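Local coordinates for putative host cell surface-exposed lipoprotein (Streptococcus phage TP-J34, PDB 4EQQ) that is a lipoprotein ectodomain that probably excludes superinfecting phages, with the phage tape measure protein identified as its target, at residues K23-T28 and V41-Y46; E34-Q39 and S58-N63. All coordinates share one frame; numbering follows the deposited sequence.

Contact 1 (K23-T28 and V41-Y46); sequences KQYAST and VSFDKY
Between helices 13-28 and 33-42 of the Ltp ectodomain, the last turns of the first meet the turn that follows the second through a tyrosine-aspartate hydrogen bond, Y25 to D44. The phenol OH of Y25 donates to OD2 of D44 at 2.6 Å, a short bond that enters the carboxylate on its syn side, where the other oxygen lies. The acceptor sits at the edge of the tyrosine ring and in its plane, also 3.2 Å from CE2, while ring and carboxylate planes are turned 67° apart. In both residues CG stands beside the backbone N (chi1 -76° for Y25, -59° for D44), which carries phenol and carboxylate toward each other from opposite directions across the 11.2 Å between the CA atoms of Y25 and D44. The same phenol oxygen is hydrogen-bonded to Q39 as well, so two polar partners fix the end of the ring. F43 adds a smaller touch, its CD2 lying 3.4 Å from Y25 OH, and it also packs on D75 of the second subunit. Beyond D44 the chain turns out of the helix at K45, which has positive phi and whose NZ bonds to the carbonyl O of S42 at 2.8 Å. A side-chain bond from one helix to the turn ending the next thus joins two successive helices, consistent with the helix-turn-helix fold reported for this ectodomain.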
loop_
_atom_site.group_PDB
_atom_site.type_symbol
_atom_site.label_atom_id
_atom_site.label_comp_id
_atom_site.label_asym_id
_atom_site.label_seq_id
_atom_site.Cartn_x
_atom_site.Cartn_y
_atom_site.Cartn_z
ATOM N N LYS A 23 12.720 -5.811 -3.566
ATOM C CA LYS A 23 12.443 -5.231 -4.887
ATOM C C LYS A 23 10.985 -5.448 -5.293
ATOM O O LYS A 23 10.375 -4.564 -5.870
ATOM C CB LYS A 23 13.356 -5.852 -5.942
ATOM C CG LYS A 23 14.779 -5.361 -5.882
ATOM C CD LYS A 23 15.674 -6.121 -6.869
ATOM C CE LYS A 23 17.092 -5.595 -6.862
ATOM N NZ LYS A 23 17.172 -4.271 -7.517
ATOM N N GLN A 24 10.442 -6.633 -5.003
ATOM C CA GLN A 24 9.043 -6.997 -5.276
ATOM C C GLN A 24 8.105 -6.081 -4.475
ATOM O O GLN A 24 7.207 -5.464 -5.044
ATOM C CB GLN A 24 8.836 -8.453 -4.855
ATOM C CG GLN A 24 7.859 -9.237 -5.662
ATOM C CD GLN A 24 8.079 -10.704 -5.375
ATOM O OE1 GLN A 24 9.037 -11.326 -5.853
ATOM N NE2 GLN A 24 7.256 -11.266 -4.511
ATOM N N TYR A 25 8.355 -5.939 -3.167
ATOM C CA TYR A 25 7.565 -5.059 -2.308
ATOM C C TYR A 25 7.600 -3.612 -2.764
ATOM O O TYR A 25 6.545 -2.988 -2.841
ATOM C CB TYR A 25 8.031 -5.138 -0.849
ATOM C CG TYR A 25 7.589 -6.384 -0.135
ATOM C CD1 TYR A 25 6.242 -6.742 -0.079
ATOM C CD2 TYR A 25 8.501 -7.164 0.572
ATOM C CE1 TYR A 25 5.825 -7.885 0.602
ATOM C CE2 TYR A 25 8.089 -8.278 1.296
ATOM C CZ TYR A 25 6.752 -8.641 1.299
ATOM O OH TYR A 25 6.353 -9.736 2.006
ATOM N N ALA A 26 8.801 -3.075 -3.074
ATOM C CA ALA A 26 8.998 -1.695 -3.527
ATOM C C ALA A 26 8.362 -1.398 -4.887
ATOM O O ALA A 26 8.054 -0.247 -5.176
ATOM C CB ALA A 26 10.477 -1.363 -3.564
ATOM N N SER A 27 8.206 -2.413 -5.735
ATOM C CA SER A 27 7.601 -2.231 -7.051
ATOM C C SER A 27 6.050 -2.337 -7.014
ATOM O O SER A 27 5.407 -2.008 -8.010
ATOM C CB SER A 27 8.174 -3.253 -8.027
ATOM O OG SER A 27 7.748 -4.566 -7.719
ATOM N N THR A 28 5.458 -2.824 -5.895
ATOM C CA THR A 28 4.009 -3.062 -5.797
ATOM C C THR A 28 3.325 -2.236 -4.705
ATOM O O THR A 28 2.298 -1.628 -4.964
ATOM C CB THR A 28 3.706 -4.580 -5.636
ATOM O OG1 THR A 28 4.154 -5.008 -4.355
ATOM C CG2 THR A 28 4.379 -5.442 -6.688
ATOM N N VAL A 41 11.023 -8.971 8.118
ATOM C CA VAL A 41 11.158 -9.731 9.369
ATOM C C VAL A 41 9.793 -10.333 9.778
ATOM O O VAL A 41 9.691 -11.531 9.982
ATOM C CB VAL A 41 11.768 -8.857 10.505
ATOM C CG1 VAL A 41 11.710 -9.569 11.862
ATOM C CG2 VAL A 41 13.205 -8.457 10.183
ATOM N N SER A 42 8.761 -9.494 9.890
ATOM C CA SER A 42 7.440 -9.880 10.381
ATOM C C SER A 42 6.667 -10.841 9.469
ATOM O O SER A 42 6.044 -11.782 9.963
ATOM C CB SER A 42 6.619 -8.634 10.709
ATOM O OG SER A 42 5.413 -8.958 11.372
ATOM N N PHE A 43 6.680 -10.606 8.161
ATOM C CA PHE A 43 5.954 -11.485 7.245
ATOM C C PHE A 43 6.814 -12.602 6.660
ATOM O O PHE A 43 6.438 -13.769 6.747
ATOM C CB PHE A 43 5.270 -10.687 6.122
ATOM C CG PHE A 43 4.401 -11.545 5.217
ATOM C CD1 PHE A 43 3.124 -11.924 5.609
ATOM C CD2 PHE A 43 4.884 -12.013 4.001
ATOM C CE1 PHE A 43 2.340 -12.749 4.790
ATOM C CE2 PHE A 43 4.101 -12.834 3.184
ATOM C CZ PHE A 43 2.829 -13.183 3.577
ATOM N N ASP A 44 7.926 -12.242 6.010
ATOM C CA ASP A 44 8.786 -13.198 5.311
ATOM C C ASP A 44 9.699 -13.987 6.231
ATOM O O ASP A 44 10.288 -14.972 5.798
ATOM C CB ASP A 44 9.578 -12.490 4.214
ATOM C CG ASP A 44 8.674 -11.822 3.210
ATOM O OD1 ASP A 44 8.214 -12.511 2.284
ATOM O OD2 ASP A 44 8.308 -10.655 3.436
ATOM N N LYS A 45 9.834 -13.544 7.492
ATOM C CA LYS A 45 10.633 -14.221 8.512
ATOM C C LYS A 45 12.137 -14.223 8.238
ATOM O O LYS A 45 12.838 -15.144 8.641
ATOM C CB LYS A 45 10.067 -15.631 8.896
ATOM C CG LYS A 45 8.550 -15.677 9.171
ATOM C CD LYS A 45 8.159 -14.836 10.375
ATOM C CE LYS A 45 6.685 -14.943 10.683
ATOM N NZ LYS A 45 6.272 -13.980 11.755
ATOM N N TYR A 46 12.640 -13.172 7.569
ATOM C CA TYR A 46 14.081 -13.005 7.392
ATOM C C TYR A 46 14.649 -12.576 8.743
ATOM O O TYR A 46 13.917 -12.011 9.564
ATOM C CB TYR A 46 14.385 -11.920 6.341
ATOM C CG TYR A 46 14.243 -12.457 4.936
ATOM C CD1 TYR A 46 15.180 -13.343 4.412
ATOM C CD2 TYR A 46 13.134 -12.143 4.158
ATOM C CE1 TYR A 46 15.029 -13.887 3.143
ATOM C CE2 TYR A 46 12.979 -12.667 2.876
ATOM C CZ TYR A 46 13.921 -13.555 2.382
ATOM O OH TYR A 46 13.791 -14.088 1.133
#

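Contact 2 (E34-Q39 and S58-N63); sequences EELRSQ and SGIDYN
L36, Y62 and I60 make this contact, with the leucine contributing about half of the 98 Å² buried between the segments. Its CD2 methyl does all the touching: it meets CD1 of I60 at 3.5 Å and the phenol oxygen of Y62 at 3.6 Å. Leucine and isoleucine reach for each other tip to tip, whereas the tyrosine side chain crosses that of L36 at about a right angle. A chi1 of 179° sets the L36 side chain trans to the backbone N and points it from helix 33-42 toward segment 58-63. I60 divides its branches between two neighbours: CD1 goes to the leucine, and CG2 rests over one face of the Y62 ring, 3.6 Å above the plane and toward the rim. The methyl of L36 makes only van der Waals contact with the Y62 oxygen, whose hydrogen bond goes to the carbonyl O of V55; that bond fixes the buried polar end beside the methyl. Just before Y62, D61 takes the N-cap position of helix 62-77, its OD1 accepting a weak bond from N63 N at 3.0 Å. Within helix 33-42, R37 grips E34 side-on, NE to OE1 at 2.9 Å and NH2 to OE2 at 3.0 Å, and its NH1 forms a salt bridge to D52. V55 of helix 48-57 and Y25 of helix 13-28 also pack against L36, and A26 of helix 13-28 against I60, while Y62 also touches E98 on helix 96-104.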
loop_
_atom_site.group_PDB
_atom_site.type_symbol
_atom_site.label_atom_id
_atom_site.label_comp_id
_atom_site.label_asym_id
_atom_site.label_seq_id
_atom_site.Cartn_x
_atom_site.Cartn_y
_atom_site.Cartn_z
ATOM N N GLU A 34 11.676 1.854 6.722
ATOM C CA GLU A 34 11.291 1.238 7.999
ATOM C C GLU A 34 10.122 0.247 7.862
ATOM O O GLU A 34 10.128 -0.810 8.490
ATOM C CB GLU A 34 11.046 2.299 9.094
ATOM C CG GLU A 34 12.285 3.124 9.435
ATOM C CD GLU A 34 13.586 2.367 9.633
ATOM O OE1 GLU A 34 13.573 1.326 10.323
ATOM O OE2 GLU A 34 14.621 2.805 9.079
ATOM N N GLU A 35 9.156 0.572 6.994
ATOM C CA GLU A 35 8.028 -0.325 6.717
ATOM C C GLU A 35 8.515 -1.632 6.081
ATOM O O GLU A 35 8.117 -2.725 6.500
ATOM C CB GLU A 35 7.015 0.362 5.810
ATOM C CG GLU A 35 6.098 1.271 6.602
ATOM C CD GLU A 35 5.161 2.112 5.765
ATOM O OE1 GLU A 35 5.528 2.481 4.622
ATOM O OE2 GLU A 35 4.077 2.459 6.284
ATOM N N LEU A 36 9.425 -1.506 5.115
ATOM C CA LEU A 36 10.015 -2.634 4.392
ATOM C C LEU A 36 10.873 -3.498 5.314
ATOM O O LEU A 36 10.780 -4.726 5.269
ATOM C CB LEU A 36 10.818 -2.122 3.182
ATOM C CG LEU A 36 11.521 -3.201 2.337
ATOM C CD1 LEU A 36 10.508 -4.209 1.750
ATOM C CD2 LEU A 36 12.332 -2.563 1.248
ATOM N N ARG A 37 11.646 -2.851 6.207
ATOM C CA ARG A 37 12.506 -3.529 7.175
ATOM C C ARG A 37 11.677 -4.444 8.074
ATOM O O ARG A 37 12.058 -5.598 8.318
ATOM C CB ARG A 37 13.262 -2.486 8.030
ATOM C CG ARG A 37 14.416 -3.076 8.839
ATOM C CD ARG A 37 14.852 -2.156 9.989
ATOM N NE ARG A 37 15.269 -0.831 9.523
ATOM C CZ ARG A 37 16.451 -0.556 8.981
ATOM N NH1 ARG A 37 17.354 -1.516 8.815
ATOM N NH2 ARG A 37 16.726 0.670 8.566
ATOM N N SER A 38 10.558 -3.901 8.583
ATOM C CA SER A 38 9.603 -4.587 9.445
ATOM C C SER A 38 8.880 -5.706 8.656
ATOM O O SER A 38 8.774 -6.821 9.152
ATOM C CB SER A 38 8.614 -3.586 10.025
ATOM O OG SER A 38 7.610 -4.256 10.771
ATOM N N GLN A 39 8.442 -5.426 7.412
ATOM C CA GLN A 39 7.769 -6.411 6.557
ATOM C C GLN A 39 8.623 -7.684 6.345
ATOM O O GLN A 39 8.109 -8.797 6.494
ATOM C CB GLN A 39 7.421 -5.787 5.196
ATOM C CG GLN A 39 6.738 -6.755 4.221
ATOM C CD GLN A 39 5.296 -7.064 4.566
ATOM O OE1 GLN A 39 4.627 -6.318 5.275
ATOM N NE2 GLN A 39 4.768 -8.162 4.041
ATOM N N SER A 58 19.056 -2.917 -2.223
ATOM C CA SER A 58 18.138 -3.351 -3.265
ATOM C C SER A 58 17.915 -2.300 -4.356
ATOM O O SER A 58 17.045 -2.493 -5.210
ATOM C CB SER A 58 16.809 -3.787 -2.648
ATOM O OG SER A 58 17.025 -4.836 -1.724
ATOM N N GLY A 59 18.693 -1.211 -4.317
ATOM C CA GLY A 59 18.618 -0.108 -5.275
ATOM C C GLY A 59 17.345 0.706 -5.161
ATOM O O GLY A 59 16.953 1.396 -6.106
ATOM N N ILE A 60 16.662 0.608 -4.011
ATOM C CA ILE A 60 15.387 1.317 -3.822
ATOM C C ILE A 60 15.594 2.808 -3.629
ATOM O O ILE A 60 16.420 3.225 -2.811
ATOM C CB ILE A 60 14.504 0.684 -2.703
ATOM C CG1 ILE A 60 14.166 -0.790 -3.026
ATOM C CG2 ILE A 60 13.220 1.516 -2.463
ATOM C CD1 ILE A 60 13.776 -1.601 -1.845
ATOM N N ASP A 61 14.818 3.605 -4.378
ATOM C CA ASP A 61 14.796 5.046 -4.232
ATOM C C ASP A 61 13.573 5.354 -3.330
ATOM O O ASP A 61 12.436 5.364 -3.799
ATOM C CB ASP A 61 14.670 5.747 -5.603
ATOM C CG ASP A 61 14.824 7.264 -5.510
ATOM O OD1 ASP A 61 14.605 7.820 -4.413
ATOM O OD2 ASP A 61 15.197 7.888 -6.528
ATOM N N TYR A 62 13.827 5.628 -2.047
ATOM C CA TYR A 62 12.782 5.927 -1.067
ATOM C C TYR A 62 12.080 7.265 -1.288
ATOM O O TYR A 62 10.952 7.433 -0.817
ATOM C CB TYR A 62 13.307 5.746 0.358
ATOM C CG TYR A 62 13.612 4.295 0.651
ATOM C CD1 TYR A 62 12.586 3.370 0.848
ATOM C CD2 TYR A 62 14.923 3.833 0.682
ATOM C CE1 TYR A 62 12.862 2.025 1.072
ATOM C CE2 TYR A 62 15.211 2.495 0.938
ATOM C CZ TYR A 62 14.180 1.595 1.124
ATOM O OH TYR A 62 14.482 0.288 1.409
ATOM N N ASN A 63 12.714 8.197 -2.051
ATOM C CA ASN A 63 12.070 9.470 -2.418
ATOM C C ASN A 63 10.933 9.140 -3.379
ATOM O O ASN A 63 9.852 9.711 -3.277
ATOM C CB ASN A 63 13.054 10.413 -3.131
ATOM C CG ASN A 63 14.111 10.970 -2.221
ATOM O OD1 ASN A 63 13.816 11.444 -1.145
ATOM N ND2 ASN A 63 15.357 10.959 -2.648
#

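Overall arrangement
From the N terminus, helix 13-28 supplies the first segment of contact 1, and helix 33-42 then provides 34-39 of contact 2 before the chain reaches 41-46, closing a 12-residue loop. After helix 48-57 the chain arrives at 58-63, which closes contact 2 across 18 intervening residues. The segments alternate, so the two closures cross, with helix 33-42 common to both and their centres about 9 Å apart. The two touch directly: K23 NZ is probably hydrogen-bonded to S58 O, and Y25 packs on L36. Contact 1 lies at the surface, contact 2 near the chain's centre, where it joins helix 33-42 to the start of helix 62-77. Both also touch the second subunit.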